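Local coordinates for FACT-Spt16 (Cicer arietinum, PDB 5CE6), which probably serves as the histone-chaperone subunit of the FACT complex that handles H3-H4 during transcription, here represented by its peptidase-like N-terminal domain, at residues L236-M241 and S285-L290; K246-P251 and V263-P268; P268-S273 and P281-N286; V297-V302 and A314-I319; F410-C415 and V424-L429. All coordinates share one frame; numbering follows the deposited sequence. Where two conformers were deposited one is given.

Contact 1. Residues L236-M241 and S285-L290; sequences LHSTLM and SNDEAL. With NA (sodium ion), chain E.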
# COMPACT_ATOMS: atom_id res chain seq x y z
N LEU A 236 20.48 2.72 18.17
CA LEU A 236 19.21 3.44 18.14
C LEU A 236 18.24 2.81 17.15
O LEU A 236 18.66 2.25 16.13
CB LEU A 236 19.42 4.89 17.75
CG LEU A 236 20.40 5.67 18.62
CD1 LEU A 236 20.34 7.15 18.26
CD2 LEU A 236 20.10 5.46 20.10
N HIS A 237 16.94 2.92 17.42
CA HIS A 237 15.96 2.35 16.49
C HIS A 237 16.10 3.00 15.12
O HIS A 237 15.96 2.34 14.10
CB HIS A 237 14.53 2.51 16.99
CG HIS A 237 14.24 1.74 18.25
ND1 HIS A 237 13.75 2.35 19.39
CD2 HIS A 237 14.38 0.43 18.55
CE1 HIS A 237 13.60 1.44 20.34
NE2 HIS A 237 13.98 0.27 19.86
N SER A 238 16.41 4.30 15.10
CA SER A 238 16.58 5.02 13.85
C SER A 238 17.83 4.59 13.06
O SER A 238 17.90 4.79 11.84
CB SER A 238 16.63 6.53 14.10
OG SER A 238 17.54 6.83 15.14
N THR A 239 18.82 4.04 13.75
CA THR A 239 20.01 3.52 13.09
C THR A 239 19.68 2.19 12.43
O THR A 239 20.05 1.94 11.29
CB THR A 239 21.17 3.33 14.08
OG1 THR A 239 21.59 4.61 14.56
CG2 THR A 239 22.34 2.64 13.40
N LEU A 240 18.97 1.34 13.16
CA LEU A 240 18.45 0.11 12.55
C LEU A 240 17.63 0.44 11.32
O LEU A 240 17.71 -0.26 10.30
CB LEU A 240 17.61 -0.69 13.55
CG LEU A 240 18.46 -1.35 14.64
CD1 LEU A 240 17.62 -1.79 15.82
CD2 LEU A 240 19.22 -2.53 14.05
N MET A 241 16.83 1.50 11.40
CA MET A 241 16.01 1.92 10.28
C MET A 241 16.87 2.31 9.08
O MET A 241 16.64 1.86 7.96
CB MET A 241 15.12 3.09 10.71
CG MET A 241 14.26 3.69 9.61
SD MET A 241 13.55 5.26 10.13
CE MET A 241 14.96 6.33 9.91
N SER A 285 10.41 5.02 13.48
CA SER A 285 11.45 4.53 14.37
C SER A 285 12.06 5.70 15.13
O SER A 285 12.49 6.68 14.52
CB SER A 285 12.55 3.81 13.58
OG SER A 285 12.05 2.64 12.95
N ASN A 286 12.07 5.61 16.45
CA ASN A 286 12.57 6.73 17.25
C ASN A 286 14.09 6.68 17.48
O ASN A 286 14.77 5.83 16.90
CB ASN A 286 11.79 6.84 18.57
CG ASN A 286 12.01 5.66 19.50
OD1 ASN A 286 13.03 4.97 19.44
ND2 ASN A 286 11.05 5.43 20.39
N ASP A 287 14.61 7.60 18.30
CA ASP A 287 16.04 7.68 18.59
C ASP A 287 16.41 7.02 19.92
O ASP A 287 17.48 7.28 20.46
CB ASP A 287 16.52 9.13 18.63
CG ASP A 287 16.55 9.79 17.28
OD1 ASP A 287 16.50 9.11 16.24
OD2 ASP A 287 16.64 11.04 17.26
N GLU A 288 15.52 6.19 20.45
CA GLU A 288 15.82 5.45 21.67
C GLU A 288 16.62 4.19 21.33
O GLU A 288 16.55 3.69 20.21
CB GLU A 288 14.53 5.08 22.40
CG GLU A 288 13.78 6.27 22.94
CD GLU A 288 14.57 7.01 23.99
OE1 GLU A 288 15.12 6.34 24.90
OE2 GLU A 288 14.66 8.25 23.91
N ALA A 289 17.38 3.70 22.31
CA ALA A 289 18.18 2.51 22.13
C ALA A 289 17.30 1.27 22.10
O ALA A 289 16.29 1.20 22.79
CB ALA A 289 19.21 2.39 23.23
N LEU A 290 17.68 0.29 21.28
CA LEU A 290 17.01 -1.00 21.27
C LEU A 290 17.08 -1.61 22.67
O LEU A 290 18.12 -1.57 23.31
CB LEU A 290 17.69 -1.94 20.27
CG LEU A 290 17.04 -3.31 20.07
CD1 LEU A 290 15.79 -3.15 19.22
CD2 LEU A 290 18.00 -4.30 19.43
NA NA E . 13.75 0.93 23.71
O HOH W 1 12.14 2.75 25.01
O HOH W 2 15.66 1.96 25.52

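Contact 2. Residues K246-P251 and V263-P268; sequences KVILDP and VDICYP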
# COMPACT_ATOMS: atom_id res chain seq x y z
N LYS A 246 19.42 0.98 3.67
CA LYS A 246 20.58 0.81 2.82
C LYS A 246 20.62 -0.57 2.16
O LYS A 246 21.02 -0.70 1.00
CB LYS A 246 21.87 1.03 3.61
CG LYS A 246 22.05 2.45 4.06
CD LYS A 246 23.48 2.70 4.51
CE LYS A 246 23.59 2.87 6.01
NZ LYS A 246 25.00 3.14 6.44
N VAL A 247 20.22 -1.58 2.91
CA VAL A 247 20.22 -2.95 2.40
C VAL A 247 19.12 -3.15 1.36
O VAL A 247 19.32 -3.84 0.36
CB VAL A 247 20.08 -3.97 3.55
CG1 VAL A 247 19.96 -5.36 3.01
CG2 VAL A 247 21.29 -3.88 4.48
N ILE A 248 17.96 -2.55 1.59
CA ILE A 248 16.88 -2.60 0.61
C ILE A 248 17.31 -1.98 -0.72
O ILE A 248 17.14 -2.58 -1.78
CB ILE A 248 15.61 -1.90 1.12
CG1 ILE A 248 15.04 -2.64 2.33
CG2 ILE A 248 14.55 -1.82 0.03
CD1 ILE A 248 13.97 -1.86 3.04
N LEU A 249 17.91 -0.79 -0.64
CA LEU A 249 18.30 -0.03 -1.83
C LEU A 249 19.55 -0.58 -2.52
O LEU A 249 19.83 -0.25 -3.68
CB LEU A 249 18.48 1.45 -1.48
CG LEU A 249 17.21 2.12 -0.94
CD1 LEU A 249 17.48 3.57 -0.59
CD2 LEU A 249 16.07 2.03 -1.94
N ASP A 250 20.30 -1.41 -1.81
CA ASP A 250 21.36 -2.18 -2.44
C ASP A 250 21.17 -3.66 -2.12
O ASP A 250 21.94 -4.24 -1.37
CB ASP A 250 22.74 -1.71 -1.99
CG ASP A 250 23.86 -2.38 -2.76
OD1 ASP A 250 23.59 -2.90 -3.86
OD2 ASP A 250 25.01 -2.38 -2.26
N PRO A 251 20.13 -4.27 -2.72
CA PRO A 251 19.72 -5.65 -2.43
C PRO A 251 20.87 -6.65 -2.60
O PRO A 251 20.78 -7.77 -2.10
CB PRO A 251 18.62 -5.91 -3.45
CG PRO A 251 18.81 -4.91 -4.52
CD PRO A 251 19.34 -3.70 -3.82
N VAL A 263 14.22 -0.76 -7.49
CA VAL A 263 13.90 -0.96 -6.07
C VAL A 263 13.77 0.35 -5.28
O VAL A 263 14.61 1.24 -5.41
CB VAL A 263 14.97 -1.84 -5.38
CG1 VAL A 263 14.69 -1.97 -3.89
CG2 VAL A 263 15.04 -3.20 -6.04
N ASP A 264 12.72 0.45 -4.47
CA ASP A 264 12.61 1.54 -3.50
C ASP A 264 12.09 0.98 -2.18
O ASP A 264 11.74 -0.20 -2.09
CB ASP A 264 11.68 2.64 -4.02
CG ASP A 264 11.89 3.96 -3.30
OD1 ASP A 264 12.82 4.06 -2.46
OD2 ASP A 264 11.13 4.92 -3.57
N ILE A 265 12.04 1.83 -1.15
CA ILE A 265 11.47 1.41 0.12
C ILE A 265 10.01 1.86 0.16
O ILE A 265 9.67 2.93 -0.34
CB ILE A 265 12.24 1.99 1.34
CG1 ILE A 265 12.11 3.52 1.38
CG2 ILE A 265 13.70 1.58 1.30
CD1 ILE A 265 12.62 4.15 2.67
N CYS A 266 9.14 1.04 0.73
CA CYS A 266 7.72 1.42 0.80
C CYS A 266 7.48 2.47 1.85
O CYS A 266 6.58 3.31 1.71
CB CYS A 266 6.85 0.21 1.14
SG CYS A 266 6.90 -1.05 -0.12
N TYR A 267 8.27 2.41 2.91
CA TYR A 267 8.17 3.34 4.03
C TYR A 267 9.45 3.17 4.84
O TYR A 267 10.14 2.15 4.67
CB TYR A 267 6.93 3.04 4.89
CG TYR A 267 6.89 1.62 5.45
CD1 TYR A 267 7.50 1.31 6.64
CD2 TYR A 267 6.25 0.61 4.76
CE1 TYR A 267 7.46 0.02 7.15
CE2 TYR A 267 6.22 -0.68 5.24
CZ TYR A 267 6.83 -0.97 6.44
OH TYR A 267 6.78 -2.26 6.94
N PRO A 268 9.79 4.16 5.68
CA PRO A 268 11.00 4.00 6.48
C PRO A 268 10.79 2.84 7.44
O PRO A 268 9.77 2.84 8.13
CB PRO A 268 11.08 5.31 7.27
CG PRO A 268 10.33 6.30 6.41
CD PRO A 268 9.20 5.50 5.83

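Contact 3. Residues P268-S273 and P281-N286; sequences PPIFQS and PSAVSN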
# COMPACT_ATOMS: atom_id res chain seq x y z
N PRO A 268 9.79 4.16 5.68
CA PRO A 268 11.00 4.00 6.48
C PRO A 268 10.79 2.84 7.44
O PRO A 268 9.77 2.84 8.13
CB PRO A 268 11.08 5.31 7.27
CG PRO A 268 10.33 6.30 6.41
CD PRO A 268 9.20 5.50 5.83
N PRO A 269 11.72 1.87 7.46
CA PRO A 269 11.57 0.67 8.28
C PRO A 269 11.23 1.00 9.72
O PRO A 269 11.72 2.01 10.25
CB PRO A 269 12.95 0.02 8.18
CG PRO A 269 13.36 0.35 6.75
CD PRO A 269 12.90 1.78 6.58
N ILE A 270 10.39 0.17 10.33
CA ILE A 270 9.91 0.45 11.67
C ILE A 270 10.58 -0.50 12.64
O ILE A 270 10.51 -1.70 12.47
CB ILE A 270 8.38 0.25 11.75
CG1 ILE A 270 7.68 1.34 10.92
CG2 ILE A 270 7.89 0.25 13.21
CD1 ILE A 270 6.22 1.01 10.58
N PHE A 271 11.27 0.06 13.63
CA PHE A 271 11.83 -0.73 14.71
C PHE A 271 11.32 -0.16 16.02
O PHE A 271 11.41 1.04 16.25
CB PHE A 271 13.35 -0.66 14.69
CG PHE A 271 13.97 -1.46 13.59
CD1 PHE A 271 14.14 -0.91 12.33
CD2 PHE A 271 14.35 -2.78 13.82
CE1 PHE A 271 14.69 -1.66 11.30
CE2 PHE A 271 14.92 -3.53 12.79
CZ PHE A 271 15.09 -2.97 11.54
N GLN A 272 10.78 -1.03 16.87
CA GLN A 272 10.22 -0.59 18.15
C GLN A 272 10.58 -1.56 19.25
O GLN A 272 10.61 -2.78 19.02
CB GLN A 272 8.69 -0.50 18.06
CG GLN A 272 8.19 0.50 17.03
CD GLN A 272 6.69 0.51 16.86
OE1 GLN A 272 5.98 -0.32 17.42
NE2 GLN A 272 6.19 1.43 16.04
N SER A 273 10.83 -1.04 20.44
CA SER A 273 11.09 -1.90 21.59
C SER A 273 10.92 -1.07 22.85
O SER A 273 10.56 0.10 22.77
CB SER A 273 12.51 -2.47 21.53
OG SER A 273 13.47 -1.44 21.75
N PRO A 281 0.39 2.18 10.67
CA PRO A 281 1.38 1.99 9.61
C PRO A 281 2.28 3.22 9.44
O PRO A 281 3.36 3.12 8.85
CB PRO A 281 0.53 1.74 8.35
CG PRO A 281 -0.80 2.36 8.66
CD PRO A 281 -0.99 2.17 10.15
N SER A 282 1.84 4.35 9.98
CA SER A 282 2.59 5.61 9.90
C SER A 282 3.66 5.76 10.98
O SER A 282 4.30 6.80 11.08
CB SER A 282 1.61 6.78 10.01
OG SER A 282 0.92 6.74 11.25
N ALA A 283 3.85 4.72 11.80
CA ALA A 283 4.77 4.83 12.92
C ALA A 283 6.21 5.05 12.45
O ALA A 283 6.62 4.56 11.40
CB ALA A 283 4.68 3.60 13.81
N VAL A 284 6.97 5.83 13.23
CA VAL A 284 8.35 6.13 12.88
C VAL A 284 9.34 5.65 13.94
O VAL A 284 9.13 5.85 15.15
CB VAL A 284 8.57 7.64 12.53
CG1 VAL A 284 7.37 8.21 11.79
CG2 VAL A 284 8.86 8.47 13.76
N SER A 285 10.41 5.02 13.48
CA SER A 285 11.45 4.53 14.37
C SER A 285 12.06 5.70 15.13
O SER A 285 12.49 6.68 14.52
CB SER A 285 12.55 3.81 13.58
OG SER A 285 12.05 2.64 12.95
N ASN A 286 12.07 5.61 16.45
CA ASN A 286 12.57 6.73 17.25
C ASN A 286 14.09 6.68 17.48
O ASN A 286 14.77 5.83 16.90
CB ASN A 286 11.79 6.84 18.57
CG ASN A 286 12.01 5.66 19.50
OD1 ASN A 286 13.03 4.97 19.44
ND2 ASN A 286 11.05 5.43 20.39
O HOH W 3 7.71 4.48 8.85
O HOH W 4 10.39 4.76 10.66
O HOH W 5 10.79 3.17 17.66
O HOH W 6 8.13 3.89 16.62
O HOH W 7 11.66 3.13 22.44

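Contact 4. Residues V297-V302 and A314-I319; sequences VIICAV and ARTFLI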
# COMPACT_ATOMS: atom_id res chain seq x y z
N VAL A 297 10.15 -7.35 24.12
CA VAL A 297 9.75 -7.67 22.75
C VAL A 297 10.27 -6.59 21.82
O VAL A 297 10.45 -5.44 22.22
CB VAL A 297 8.23 -7.86 22.57
CG1 VAL A 297 7.69 -8.94 23.51
CG2 VAL A 297 7.50 -6.57 22.82
N ILE A 298 10.52 -6.98 20.58
CA ILE A 298 11.04 -6.07 19.56
C ILE A 298 10.18 -6.24 18.32
O ILE A 298 9.99 -7.37 17.85
CB ILE A 298 12.51 -6.41 19.21
CG1 ILE A 298 13.40 -6.22 20.44
CG2 ILE A 298 13.03 -5.56 18.03
CD1 ILE A 298 14.81 -6.83 20.31
N ILE A 299 9.65 -5.14 17.79
CA ILE A 299 8.85 -5.21 16.57
C ILE A 299 9.63 -4.62 15.40
O ILE A 299 10.22 -3.55 15.53
CB ILE A 299 7.51 -4.46 16.73
CG1 ILE A 299 6.64 -5.13 17.80
CG2 ILE A 299 6.74 -4.43 15.40
CD1 ILE A 299 5.30 -4.44 17.99
N CYS A 300 9.66 -5.34 14.28
CA CYS A 300 10.25 -4.82 13.05
C CYS A 300 9.30 -5.00 11.88
O CYS A 300 8.82 -6.10 11.61
CB CYS A 300 11.58 -5.51 12.70
SG CYS A 300 12.23 -4.98 11.07
N ALA A 301 9.03 -3.90 11.18
CA ALA A 301 8.24 -3.96 9.95
C ALA A 301 9.05 -3.34 8.83
O ALA A 301 9.58 -2.24 8.97
CB ALA A 301 6.91 -3.22 10.13
N VAL A 302 9.16 -4.05 7.71
CA VAL A 302 9.91 -3.53 6.58
C VAL A 302 9.19 -3.85 5.28
O VAL A 302 8.55 -4.89 5.15
CB VAL A 302 11.36 -4.08 6.57
CG1 VAL A 302 11.36 -5.58 6.57
CG2 VAL A 302 12.14 -3.57 5.40
N ALA A 314 6.30 -8.09 8.68
CA ALA A 314 6.53 -7.60 10.03
C ALA A 314 6.71 -8.82 10.91
O ALA A 314 5.99 -9.81 10.75
CB ALA A 314 5.37 -6.75 10.54
N ARG A 315 7.68 -8.74 11.82
CA ARG A 315 7.95 -9.83 12.76
C ARG A 315 8.16 -9.26 14.14
O ARG A 315 8.57 -8.11 14.28
CB ARG A 315 9.20 -10.60 12.34
CG ARG A 315 9.06 -11.38 11.02
CD ARG A 315 8.13 -12.58 11.18
NE ARG A 315 8.01 -13.35 9.94
CZ ARG A 315 7.04 -13.18 9.03
NH1 ARG A 315 6.11 -12.25 9.22
NH2 ARG A 315 7.00 -13.95 7.95
N THR A 316 7.85 -10.05 15.15
CA THR A 316 8.12 -9.68 16.53
C THR A 316 9.09 -10.70 17.12
O THR A 316 8.93 -11.90 16.92
CB THR A 316 6.84 -9.67 17.35
OG1 THR A 316 5.94 -8.73 16.77
CG2 THR A 316 7.12 -9.28 18.79
N PHE A 317 10.11 -10.20 17.81
CA PHE A 317 11.09 -11.07 18.45
C PHE A 317 10.99 -10.91 19.95
O PHE A 317 10.74 -9.82 20.46
CB PHE A 317 12.49 -10.74 17.93
CG PHE A 317 12.60 -10.79 16.44
CD1 PHE A 317 12.76 -12.00 15.78
CD2 PHE A 317 12.49 -9.63 15.69
CE1 PHE A 317 12.83 -12.05 14.40
CE2 PHE A 317 12.56 -9.68 14.30
CZ PHE A 317 12.73 -10.88 13.66
N LEU A 318 11.15 -12.01 20.66
CA LEU A 318 10.88 -12.03 22.08
C LEU A 318 12.18 -12.41 22.79
O LEU A 318 12.82 -13.39 22.41
CB LEU A 318 9.77 -13.04 22.41
CG LEU A 318 8.32 -12.71 22.02
CD1 LEU A 318 8.10 -12.69 20.52
CD2 LEU A 318 7.34 -13.70 22.65
N ILE A 319 12.56 -11.63 23.79
CA ILE A 319 13.79 -11.86 24.52
C ILE A 319 13.44 -12.25 25.95
O ILE A 319 12.98 -11.40 26.72
CB ILE A 319 14.65 -10.58 24.59
CG1 ILE A 319 14.63 -9.83 23.26
CG2 ILE A 319 16.07 -10.92 25.05
CD1 ILE A 319 15.22 -10.61 22.10

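Contact 5. Residues F410-C415 and V424-L429; sequences FQNLHC and VFSLLL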
# COMPACT_ATOMS: atom_id res chain seq x y z
N PHE A 410 -1.48 -7.21 18.44
CA PHE A 410 -2.10 -6.96 19.73
C PHE A 410 -1.54 -5.64 20.22
O PHE A 410 -0.32 -5.45 20.22
CB PHE A 410 -1.73 -8.05 20.73
CG PHE A 410 -2.60 -9.26 20.68
CD1 PHE A 410 -3.97 -9.16 20.86
CD2 PHE A 410 -2.04 -10.53 20.46
CE1 PHE A 410 -4.78 -10.30 20.83
CE2 PHE A 410 -2.84 -11.67 20.43
CZ PHE A 410 -4.21 -11.56 20.60
N GLN A 411 -2.43 -4.74 20.64
CA GLN A 411 -2.01 -3.41 21.11
C GLN A 411 -2.23 -3.25 22.60
O GLN A 411 -3.33 -3.47 23.09
CB GLN A 411 -2.78 -2.30 20.40
CG GLN A 411 -3.09 -2.59 18.96
CD GLN A 411 -3.84 -1.46 18.29
OE1 GLN A 411 -5.05 -1.56 18.04
NE2 GLN A 411 -3.13 -0.39 17.98
N ASN A 412 -1.17 -2.85 23.31
CA ASN A 412 -1.24 -2.52 24.73
C ASN A 412 -1.67 -3.67 25.65
O ASN A 412 -2.49 -3.49 26.56
CB ASN A 412 -2.09 -1.27 24.98
CG ASN A 412 -1.57 -0.06 24.24
OD1 ASN A 412 -0.36 0.11 24.07
ND2 ASN A 412 -2.48 0.78 23.77
N LEU A 413 -1.11 -4.85 25.41
CA LEU A 413 -1.20 -5.91 26.40
C LEU A 413 -0.36 -5.52 27.61
O LEU A 413 0.52 -4.67 27.51
CB LEU A 413 -0.69 -7.22 25.81
CG LEU A 413 -1.51 -7.79 24.66
CD1 LEU A 413 -0.77 -8.96 24.05
CD2 LEU A 413 -2.88 -8.23 25.16
N HIS A 414 -0.64 -6.13 28.75
CA HIS A 414 0.17 -5.90 29.94
C HIS A 414 1.01 -7.14 30.25
O HIS A 414 0.47 -8.25 30.33
CB HIS A 414 -0.71 -5.53 31.13
CG HIS A 414 -1.31 -4.17 31.02
ND1 HIS A 414 -1.11 -3.19 31.97
CD2 HIS A 414 -2.08 -3.61 30.06
CE1 HIS A 414 -1.75 -2.09 31.61
NE2 HIS A 414 -2.35 -2.32 30.45
N CYS A 415 2.32 -6.96 30.40
CA CYS A 415 3.21 -8.07 30.69
C CYS A 415 3.08 -8.47 32.16
O CYS A 415 2.42 -7.79 32.95
CB CYS A 415 4.67 -7.74 30.35
SG CYS A 415 5.50 -6.59 31.45
N VAL A 424 3.62 -2.32 29.46
CA VAL A 424 2.64 -2.35 28.39
C VAL A 424 3.42 -2.65 27.12
O VAL A 424 4.42 -1.98 26.83
CB VAL A 424 1.92 -0.99 28.28
CG1 VAL A 424 0.92 -1.01 27.15
CG2 VAL A 424 1.23 -0.66 29.59
N PHE A 425 3.00 -3.66 26.37
CA PHE A 425 3.70 -4.04 25.15
C PHE A 425 2.73 -4.33 24.02
O PHE A 425 1.52 -4.47 24.24
CB PHE A 425 4.60 -5.26 25.38
CG PHE A 425 3.85 -6.54 25.59
CD1 PHE A 425 3.33 -6.86 26.84
CD2 PHE A 425 3.67 -7.44 24.54
CE1 PHE A 425 2.65 -8.05 27.05
CE2 PHE A 425 2.98 -8.62 24.73
CZ PHE A 425 2.46 -8.94 25.99
N SER A 426 3.25 -4.42 22.80
CA SER A 426 2.43 -4.79 21.66
C SER A 426 3.15 -5.88 20.87
O SER A 426 4.34 -6.13 21.09
CB SER A 426 2.15 -3.56 20.77
OG SER A 426 1.45 -2.56 21.51
N LEU A 427 2.42 -6.55 19.98
CA LEU A 427 2.98 -7.58 19.10
C LEU A 427 2.42 -7.39 17.71
O LEU A 427 1.28 -6.94 17.57
CB LEU A 427 2.59 -8.98 19.58
CG LEU A 427 2.93 -9.36 21.03
CD1 LEU A 427 2.22 -10.66 21.41
CD2 LEU A 427 4.41 -9.50 21.23
N LEU A 428 3.19 -7.76 16.70
CA LEU A 428 2.77 -7.56 15.30
C LEU A 428 3.32 -8.64 14.38
O LEU A 428 4.51 -8.99 14.44
CB LEU A 428 3.24 -6.17 14.83
CG LEU A 428 2.89 -5.84 13.38
CD1 LEU A 428 1.39 -5.71 13.22
CD2 LEU A 428 3.59 -4.53 13.00
N LEU A 429 2.45 -9.16 13.51
CA LEU A 429 2.86 -10.08 12.46
C LEU A 429 2.28 -9.60 11.14
O LEU A 429 1.09 -9.28 11.06
CB LEU A 429 2.36 -11.50 12.74
CG LEU A 429 3.12 -12.29 13.80
CD1 LEU A 429 2.42 -13.62 14.05
CD2 LEU A 429 4.55 -12.53 13.33
O HOH W 8 2.00 -1.15 23.81

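Contact 1. Residues L236-M241 and S285-L290
Asn286 OD1 is gripped by two N-H groups arriving from opposite faces of its amide plane. His237 ND1 gives the shorter bond, 2.7 Å to Asn286 OD1, almost straight at 172° and lying in the plane of the imidazole. The other comes from Glu288 N, 3.0 Å from Asn286 OD1, which closes an Asx turn and shapes the loop around the ring. Glu288 O, Ala289 C and Leu290 N lie over one face of the imidazole, Ala289 C offset toward the rim, and His237 NE2 bonds to Ser273, so the ring is held at both nitrogens. An alanine here would probably leave Asn286 OD1 without its ring donor and Ser273 OG without its imidazole partner, weakening the link between helix start, loop and strand. Ala289 O, near His237 CE1, binds a sodium ion at 2.7 Å, together with two waters.

Leu236 is the N-cap residue of helix 237-249. The first helical N-H, His237 N, donates to Glu288 O at 2.9 Å, and Ser238 OG donates to Asp287 OD1 at 2.7 Å on the anti side of the carboxylate. Carbonyls and a carboxylate thus gather at the helix start, where their partial and full negative charge is likely to suit the helix dipole.

Contact 2. Residues K246-P251 and V263-P268
The carboxylate of Asp264 touches the helix through a single atom: Leu249 CD2 sits 3.9 Å from Asp264 OD1. That oxygen also takes a weak hydrogen bond from Ile265 N, which ties the flat group back to its own strand. The pyrrolidine ring of Pro251 likewise meets strand 263-265 by one atom, CG, which faces Val263 CG2 at 4.4 Å.

Between these two points the contact is mostly aliphatic, with no hydrogen bond across it. Ile265 CG2, anti to its carbonyl carbon, is the branch that meets the helix. Ile248 CG2 lies 3.7 Å from Ile265 CG2, with Ile248 CD1 close to the same methyl, and the two side chains cross at about a right angle. Here the last turn of helix 237-249 lies against a short strand of the curved sheet in the M24 peptidase-like, or pita-bread, domain. Strand 263-265 runs antiparallel to strand 296-306, and Ile248 also touches Val302 and Ala304 of that longer strand.

Val263 CG1, anti to its backbone N (chi1 176°), nestles 3.3 Å from Ile248 O and 3.9 Å from Ile248 CG2. Leu249 CD2 spreads over the strand backbone, 3.8 Å from Asp264 CA, and also packs against Ile265 CG2 at 4.0 Å. Behind them, Leu212 of helix 200-230 backs both Pro251 and Val263.

Contact 3. Residues P268-S273 and P281-N286
A chi1 of -64° sets Ser285 OG anti to its own carbonyl carbon, and the hydroxyl lies between Pro269 O and Phe271 N. Ser285 OG donates to Pro269 O at 2.8 Å and accepts from Phe271 N, also at 2.8 Å from Ser285 OG, with an N-H...O angle of 154°. One side chain therefore serves both backbone groups, and the edge of the Phe271 ring lies close by.

Ile270 has a similar first torsion, with CG1 anti to the carbonyl carbon, and this brings CG1 to 3.4 Å from Ala283 O. Further along, Ala283 CB packs 3.5 Å from Gln272 NE2, an amide nitrogen that is also bonded to Asp278 O.

Water fills in where the two backbones stand too far apart to bond directly. One water accepts from Ser285 N at 2.8 Å and also bonds to Pro269 O. Another donates to Phe271 O at 2.6 Å and accepts from Asn286 N. A third lies 2.7 Å from Pro268 O and is bonded to Ala283 O as well.

Ile270 and Gln272 pair through their backbones with Ala301 and Ile299 of strand 296-306, whereas Phe271 N and Phe271 O turn to the loop. That loop crosses strand 270-273 steeply, the touching parts running 75° apart, and meets its polar groups through one hydroxyl and waters: Ser285 OG and the waters satisfy Phe271 N, Phe271 O and Pro269 O.

Contact 4. Residues V297-V302 and A314-I319
Cys300 and Arg315 form one antiparallel hydrogen-bonded pair, Ile298 and Phe317 another, with two backbone bonds in each. In the first, Cys300 N donates to Arg315 O at 3.0 Å and 177°, nearly along the C=O axis, and Arg315 N answers to Cys300 O at 2.9 Å. In the second, Phe317 N lies 2.8 Å from Ile298 O. The carbonyls take CA-H contacts too, as from Ala314 CA to Cys300 O at 3.2 Å.

Arg315 NH1 folds back to Ala314 O at 2.9 Å, while its NH2 forms a salt bridge with Asp431.

Side chains alternate between two faces of this hairpin. On one, Ala301 CB meets Ala314 CB at 3.9 Å and Val297 CG1 meets Leu318 CG at 4.1 Å. Thr316 lies beside Ile299 on that face, with Thr316 OG1 3.8 Å from Ile299 CG1, its hydroxyl bonded to Leu428 O of strand 424-435 in the adjoining antiparallel sheet. Ile298, Cys300 and Phe317 occupy the other face, where helix 200-230 covers Cys300 and Phe317; Arg315 starts there too, but its end leads away.

The touching residues of both strand segments are all buried, so the polar side chains need partners inside the protein: Thr316 finds a carbonyl, and the arginine's charge is probably balanced by Asp431.

Contact 5. Residues F410-C415 and V424-L429
This beta hairpin, strands 403-414 and 424-435 of the four-stranded antiparallel sheet in the M24-like domain, is interrupted by a beta bulge. Phe410 pairs with Leu427, yet Leu413 pairs with Phe425, one residue out of step. The shift falls at Asn412, whose backbone is in the left-handed region.

Phe410 N bonds to Leu427 O at 2.9 Å, and beyond the bulge Phe425 N bonds to Leu413 O, also at 2.9 Å. Phe425 holds CG between its backbone N and carbonyl carbon (chi1 70°), and its side chain crosses that of Leu413 obliquely. Leu413 CB makes a CH-pi contact over one face, 3.9 Å from the centroid of the Phe425 ring, while Cys415 N sits at the edge, 3.5 Å from Phe425 CE1. An alanine in place of this phenylalanine would probably open a gap beside Leu413 and Cys415, near the turn whose Ser420 and Asn422 bind potassium. Val424 CG2 covers a face of the imidazole, 4.1 Å from the His414 ring centroid.

At the bulge Asn412 N donates to Ser426 OG at 3.2 Å and 170°. A water completes the bridge, donating to Asn412 OD1 at 2.7 Å and bonded to Ser426 OG at 2.8 Å.

All five contacts lie in the M24-like domain. Contacts 1 and 2 both use helix 237-249, with centres about 17 Å apart, and contact 2 is nested along the chain inside the loop that contact 1 closes. Contact 3 shares Ser285 and Asn286 with contact 1, and their centres are about 8 Å apart. Strands 263-265 and 270-273 both pair with strand 296-306, which brings contacts 2 and 3 onto the sheet of contact 4. Contact 5 comes last in the chain, in another sheet, its centre about 11 Å from that of contact 4, and the two touch through Thr316 and Leu428. Helix, loop, hairpin and second sheet thus form one continuous body.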